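Side-chain contacts in A151R (African swine fever virus Georgia 2007/1, PDB 7CMA), which is a zinc-binding non-structural protein of the virus, possibly an oxygenase, whose precise activity remains uncertain: residues E19-E24 with N90-G95; E15-C20 with T149-P154. One frame throughout, in Å; residues are numbered along the deposited sequence.

Contact 1 of 2, residues E19-E24 with N90-G95; sequences ECIYHE and NKIWSG
Glu24 on helix 3-28 and Ser94 near the end of strand 90-94 are where the two backbones come closest, with CA atoms 6.3 Å apart. The serine hydroxyl spans that gap: Ser94 OG donates a hydrogen bond to Glu24 OE1 at 2.7 Å. It reaches the carboxylate from the anti side and about 22° out of its plane. The glutamate chain does not run straight out; a bend at chi2 (-64°) turns the carboxylate aside from a straight extension. Ser94 OG also lies 3.4 Å from Glu24 CB, beside the aliphatic part of the chain. The other oxygen, OE2, is hydrogen-bonded to Tyr146 OH, which gives the carboxylate a partner on each oxygen and should restrict its rotation. One helical turn earlier the contact becomes apolar. Ile21 CG1 touches Ile92 CD1 at 3.9 Å, the two side chains crossing at a slant. Both isoleucines are buried, and both rest on Ile31 of the neighbouring strand 30-35; Ile21 also touches Ala76, and Ile92 touches Ile79, of helix 72-84. This is alpha/beta packing: a helix laid against an antiparallel sheet, strand 90-94 meeting it through a buried isoleucine pair and, two residues further along the strand, a polar link.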
loop_
_atom_site.group_PDB
_atom_site.type_symbol
_atom_site.label_atom_id
_atom_site.label_comp_id
_atom_site.label_asym_id
_atom_site.label_seq_id
_atom_site.Cartn_x
_atom_site.Cartn_y
_atom_site.Cartn_z
ATOM N N GLU A 19 -4.829 15.107 3.019
ATOM C CA GLU A 19 -4.065 15.315 4.281
ATOM C C GLU A 19 -2.682 15.883 3.937
ATOM O O GLU A 19 -2.289 16.885 4.548
ATOM C CB GLU A 19 -3.947 14.011 5.075
ATOM C CG GLU A 19 -3.430 14.209 6.495
ATOM C CD GLU A 19 -4.438 14.791 7.477
ATOM O OE1 GLU A 19 -5.597 15.025 7.070
ATOM O OE2 GLU A 19 -4.050 15.047 8.637
ATOM N N CYS A 20 -2.016 15.303 2.939
ATOM C CA CYS A 20 -0.708 15.792 2.434
ATOM C C CYS A 20 -0.825 17.259 1.996
ATOM O O CYS A 20 -0.008 18.087 2.459
ATOM C CB CYS A 20 -0.214 14.930 1.281
ATOM S SG CYS A 20 1.504 15.273 0.828
ATOM N N ILE A 21 -1.816 17.578 1.161
ATOM C CA ILE A 21 -2.019 18.967 0.644
ATOM C C ILE A 21 -2.321 19.892 1.826
ATOM O O ILE A 21 -1.744 20.991 1.872
ATOM C CB ILE A 21 -3.130 19.016 -0.419
ATOM C CG1 ILE A 21 -2.790 18.132 -1.623
ATOM C CG2 ILE A 21 -3.409 20.454 -0.833
ATOM C CD1 ILE A 21 -3.944 17.897 -2.552
ATOM N N TYR A 22 -3.226 19.473 2.715
ATOM C CA TYR A 22 -3.633 20.252 3.912
ATOM C C TYR A 22 -2.380 20.700 4.668
ATOM O O TYR A 22 -2.267 21.897 5.003
ATOM C CB TYR A 22 -4.563 19.431 4.813
ATOM C CG TYR A 22 -4.801 20.028 6.178
ATOM C CD1 TYR A 22 -5.594 21.152 6.339
ATOM C CD2 TYR A 22 -4.156 19.530 7.299
ATOM C CE1 TYR A 22 -5.792 21.727 7.583
ATOM C CE2 TYR A 22 -4.330 20.102 8.549
ATOM C CZ TYR A 22 -5.173 21.188 8.696
ATOM O OH TYR A 22 -5.377 21.748 9.927
ATOM N N HIS A 23 -1.487 19.757 4.959
ATOM C CA HIS A 23 -0.263 19.993 5.770
ATOM C C HIS A 23 0.672 20.939 5.009
ATOM O O HIS A 23 1.150 21.903 5.624
ATOM C CB HIS A 23 0.409 18.662 6.130
ATOM C CG HIS A 23 -0.338 17.877 7.159
ATOM N ND1 HIS A 23 -1.019 18.484 8.202
ATOM C CD2 HIS A 23 -0.545 16.548 7.296
ATOM C CE1 HIS A 23 -1.613 17.561 8.931
ATOM N NE2 HIS A 23 -1.336 16.366 8.400
ATOM N N GLU A 24 0.807 20.738 3.693
ATOM C CA GLU A 24 1.673 21.572 2.818
ATOM C C GLU A 24 1.156 23.016 2.823
ATOM O O GLU A 24 1.978 23.931 3.039
ATOM C CB GLU A 24 1.726 20.990 1.402
ATOM C CG GLU A 24 2.717 19.847 1.256
ATOM C CD GLU A 24 4.170 20.237 1.476
ATOM O OE1 GLU A 24 4.488 21.426 1.319
ATOM O OE2 GLU A 24 4.972 19.354 1.816
ATOM N N ASN A 90 -2.372 17.269 -14.171
ATOM C CA ASN A 90 -2.637 18.252 -13.083
ATOM C C ASN A 90 -1.737 17.934 -11.886
ATOM O O ASN A 90 -1.964 16.900 -11.208
ATOM C CB ASN A 90 -4.113 18.286 -12.686
ATOM C CG ASN A 90 -4.987 18.962 -13.723
ATOM O OD1 ASN A 90 -4.484 19.511 -14.709
ATOM N ND2 ASN A 90 -6.280 19.035 -13.447
ATOM N N LYS A 91 -0.731 18.775 -11.659
ATOM C CA LYS A 91 0.228 18.620 -10.537
ATOM C C LYS A 91 0.277 19.921 -9.751
ATOM O O LYS A 91 -0.105 20.958 -10.308
ATOM C CB LYS A 91 1.608 18.237 -11.070
ATOM C CG LYS A 91 1.684 16.874 -11.732
ATOM C CD LYS A 91 3.097 16.440 -12.034
ATOM C CE LYS A 91 3.164 15.220 -12.926
ATOM N NZ LYS A 91 4.563 14.793 -13.150
ATOM N N ILE A 92 0.780 19.869 -8.517
ATOM C CA ILE A 92 0.847 21.069 -7.647
ATOM C C ILE A 92 2.282 21.240 -7.146
ATOM O O ILE A 92 2.983 20.222 -6.958
ATOM C CB ILE A 92 -0.174 20.974 -6.497
ATOM C CG1 ILE A 92 0.088 19.768 -5.592
ATOM C CG2 ILE A 92 -1.593 20.969 -7.049
ATOM C CD1 ILE A 92 -0.456 19.933 -4.194
ATOM N N TRP A 93 2.711 22.490 -7.008
ATOM C CA TRP A 93 3.991 22.848 -6.348
ATOM C C TRP A 93 3.690 23.530 -5.010
ATOM O O TRP A 93 2.990 24.546 -5.021
ATOM C CB TRP A 93 4.824 23.746 -7.269
ATOM C CG TRP A 93 6.085 24.239 -6.638
ATOM C CD1 TRP A 93 6.223 25.334 -5.835
ATOM C CD2 TRP A 93 7.378 23.606 -6.680
ATOM N NE1 TRP A 93 7.513 25.430 -5.385
ATOM C CE2 TRP A 93 8.230 24.356 -5.841
ATOM C CE3 TRP A 93 7.879 22.446 -7.282
ATOM C CZ2 TRP A 93 9.575 24.030 -5.665
ATOM C CZ3 TRP A 93 9.207 22.125 -7.108
ATOM C CH2 TRP A 93 10.040 22.907 -6.308
ATOM N N SER A 94 4.268 23.036 -3.917
ATOM C CA SER A 94 4.080 23.675 -2.588
ATOM C C SER A 94 5.349 24.432 -2.181
ATOM O O SER A 94 6.430 23.811 -2.161
ATOM C CB SER A 94 3.688 22.671 -1.545
ATOM O OG SER A 94 3.440 23.319 -0.305
ATOM N N GLY A 95 5.182 25.677 -1.734
ATOM C CA GLY A 95 6.253 26.489 -1.127
ATOM C C GLY A 95 6.803 27.518 -2.103
ATOM O O GLY A 95 6.174 27.727 -3.155
#

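Contact 2 of 2, residues E15-C20 with T149-P154; sequences EKLIEC and TNIMSP
Chi1 near 180° in both Leu17 (-175°) and Cys20 (-169°) swings CG and SG away from the backbone N, and two side chains one helical turn apart are directed at Ile151. On the loop side, Ile151 CG1 lies anti to the carbonyl carbon, and the ethyl arm carries CD1 out toward helix 3-28. That single methyl does most of the touching. Ile151 CD1 meets Cys20 SG at 3.7 Å and Leu17 CD1 at 3.9 Å, while Leu17 CD1 also comes to 4.1 Å from Ile151 CG1. Leu17 and Ile151 pass alongside each other, running in opposite directions, with one Leu17 methyl, CD1, lying against the CG1-CD1 arm. The interaction is purely van der Waals, and the backbones stay well apart: the nearest CA atoms, those of Leu17 and Asn150, are separated by 9.0 Å. Around this small apolar cluster, Tyr80 of helix 72-84 and Phe148 pack on Leu17, and Tyr146 packs on Cys20. The carbonyl O of Ile151 accepts a hydrogen bond from Arg135 NH2, which probably helps to hold the loop backbone here. The arrangement is simple hydrophobic core packing, in which an irregular segment near the C-terminus is laid against the long N-terminal helix.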
loop_
_atom_site.group_PDB
_atom_site.type_symbol
_atom_site.label_atom_id
_atom_site.label_comp_id
_atom_site.label_asym_id
_atom_site.label_seq_id
_atom_site.Cartn_x
_atom_site.Cartn_y
_atom_site.Cartn_z
ATOM N N GLU A 15 -8.125 10.572 0.927
ATOM C CA GLU A 15 -7.933 11.026 2.328
ATOM C C GLU A 15 -6.449 11.344 2.555
ATOM O O GLU A 15 -6.158 12.368 3.202
ATOM C CB GLU A 15 -8.446 9.976 3.313
ATOM C CG GLU A 15 -8.911 10.570 4.633
ATOM C CD GLU A 15 -10.085 11.534 4.530
ATOM O OE1 GLU A 15 -10.831 11.465 3.527
ATOM O OE2 GLU A 15 -10.242 12.364 5.444
ATOM N N LYS A 16 -5.549 10.535 1.986
ATOM C CA LYS A 16 -4.088 10.669 2.219
ATOM C C LYS A 16 -3.560 11.879 1.432
ATOM O O LYS A 16 -2.789 12.646 2.002
ATOM C CB LYS A 16 -3.356 9.381 1.833
ATOM C CG LYS A 16 -3.498 8.234 2.825
ATOM C CD LYS A 16 -2.296 7.309 2.874
ATOM C CE LYS A 16 -2.558 5.954 2.252
ATOM N NZ LYS A 16 -2.813 6.057 0.795
ATOM N N LEU A 17 -4.028 12.082 0.201
ATOM C CA LEU A 17 -3.544 13.182 -0.680
ATOM C C LEU A 17 -4.072 14.519 -0.146
ATOM O O LEU A 17 -3.257 15.423 0.029
ATOM C CB LEU A 17 -3.991 12.931 -2.123
ATOM C CG LEU A 17 -3.462 13.928 -3.158
ATOM C CD1 LEU A 17 -1.968 14.176 -2.980
ATOM C CD2 LEU A 17 -3.754 13.446 -4.572
ATOM N N ILE A 18 -5.334 14.558 0.294
ATOM C CA ILE A 18 -5.936 15.771 0.927
ATOM C C ILE A 18 -5.151 16.110 2.198
ATOM O O ILE A 18 -4.872 17.303 2.411
ATOM C CB ILE A 18 -7.437 15.580 1.216
ATOM C CG1 ILE A 18 -8.266 15.626 -0.070
ATOM C CG2 ILE A 18 -7.923 16.597 2.237
ATOM C CD1 ILE A 18 -9.755 15.436 0.144
ATOM N N GLU A 19 -4.829 15.107 3.019
ATOM C CA GLU A 19 -4.065 15.315 4.281
ATOM C C GLU A 19 -2.682 15.883 3.937
ATOM O O GLU A 19 -2.289 16.885 4.548
ATOM C CB GLU A 19 -3.947 14.011 5.075
ATOM C CG GLU A 19 -3.430 14.209 6.495
ATOM C CD GLU A 19 -4.438 14.791 7.477
ATOM O OE1 GLU A 19 -5.597 15.025 7.070
ATOM O OE2 GLU A 19 -4.050 15.047 8.637
ATOM N N CYS A 20 -2.016 15.303 2.939
ATOM C CA CYS A 20 -0.708 15.792 2.434
ATOM C C CYS A 20 -0.825 17.259 1.996
ATOM O O CYS A 20 -0.008 18.087 2.459
ATOM C CB CYS A 20 -0.214 14.930 1.281
ATOM S SG CYS A 20 1.504 15.273 0.828
ATOM N N THR A 149 2.425 11.260 -7.241
ATOM C CA THR A 149 3.018 11.783 -8.500
ATOM C C THR A 149 2.472 13.188 -8.791
ATOM O O THR A 149 3.111 13.906 -9.582
ATOM C CB THR A 149 2.756 10.854 -9.694
ATOM O OG1 THR A 149 1.342 10.758 -9.871
ATOM C CG2 THR A 149 3.361 9.476 -9.525
ATOM N N ASN A 150 1.362 13.576 -8.149
ATOM C CA ASN A 150 0.671 14.860 -8.441
ATOM C C ASN A 150 1.262 15.983 -7.583
ATOM O O ASN A 150 0.836 17.137 -7.766
ATOM C CB ASN A 150 -0.838 14.763 -8.229
ATOM C CG ASN A 150 -1.496 13.823 -9.210
ATOM O OD1 ASN A 150 -1.509 14.082 -10.411
ATOM N ND2 ASN A 150 -1.929 12.672 -8.721
ATOM N N ILE A 151 2.173 15.664 -6.661
ATOM C CA ILE A 151 2.926 16.698 -5.892
ATOM C C ILE A 151 4.343 16.787 -6.457
ATOM O O ILE A 151 5.116 15.825 -6.289
ATOM C CB ILE A 151 2.924 16.418 -4.378
ATOM C CG1 ILE A 151 1.540 15.985 -3.890
ATOM C CG2 ILE A 151 3.450 17.632 -3.620
ATOM C CD1 ILE A 151 1.141 16.575 -2.564
ATOM N N MET A 152 4.597 17.829 -7.242
ATOM C CA MET A 152 5.861 18.008 -7.997
ATOM C C MET A 152 6.983 18.348 -7.010
ATOM O O MET A 152 8.132 17.938 -7.270
ATOM C CB MET A 152 5.717 19.125 -9.034
ATOM C CG MET A 152 6.620 18.960 -10.241
ATOM S SD MET A 152 6.546 20.387 -11.377
ATOM C CE MET A 152 5.891 21.658 -10.302
ATOM N N SER A 153 6.671 19.169 -6.000
ATOM C CA SER A 153 7.644 19.752 -5.035
ATOM C C SER A 153 8.301 18.633 -4.235
ATOM O O SER A 153 7.627 17.720 -3.772
ATOM C CB SER A 153 6.976 20.758 -4.120
ATOM O OG SER A 153 5.609 20.446 -3.936
ATOM N N PRO A 154 9.647 18.642 -4.093
ATOM C CA PRO A 154 10.326 17.706 -3.199
ATOM C C PRO A 154 9.766 17.755 -1.767
ATOM O O PRO A 154 9.433 18.839 -1.305
ATOM C CB PRO A 154 11.790 18.170 -3.240
ATOM C CG PRO A 154 11.924 18.835 -4.598
ATOM C CD PRO A 154 10.583 19.498 -4.834
#

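In the fold
Contacts 1 and 2 start from the same helix, 3-28, share Glu19 and Cys20 in their ranges, and have centres about 5 Å apart. Their far sides are joined to each other: Ile92 N lies 2.8 Å from Asn150 O, and Ile92 O lies 2.9 Å from Met152 N, a pair of probable backbone hydrogen bonds that joins Asn150 and Met152 to strand 90-94 at Ile92. The Ser94 N-H is hydrogen-bonded to Ser153 OG. The side chains meet as well, Ile92 CD1 and Ile151 CD1 being 4.1 Å apart, so helix, strand and loop share one apolar core. Neither contact supplies a ligand to the zinc ion, which is held by His109, Cys116, Cys139 and Cys142.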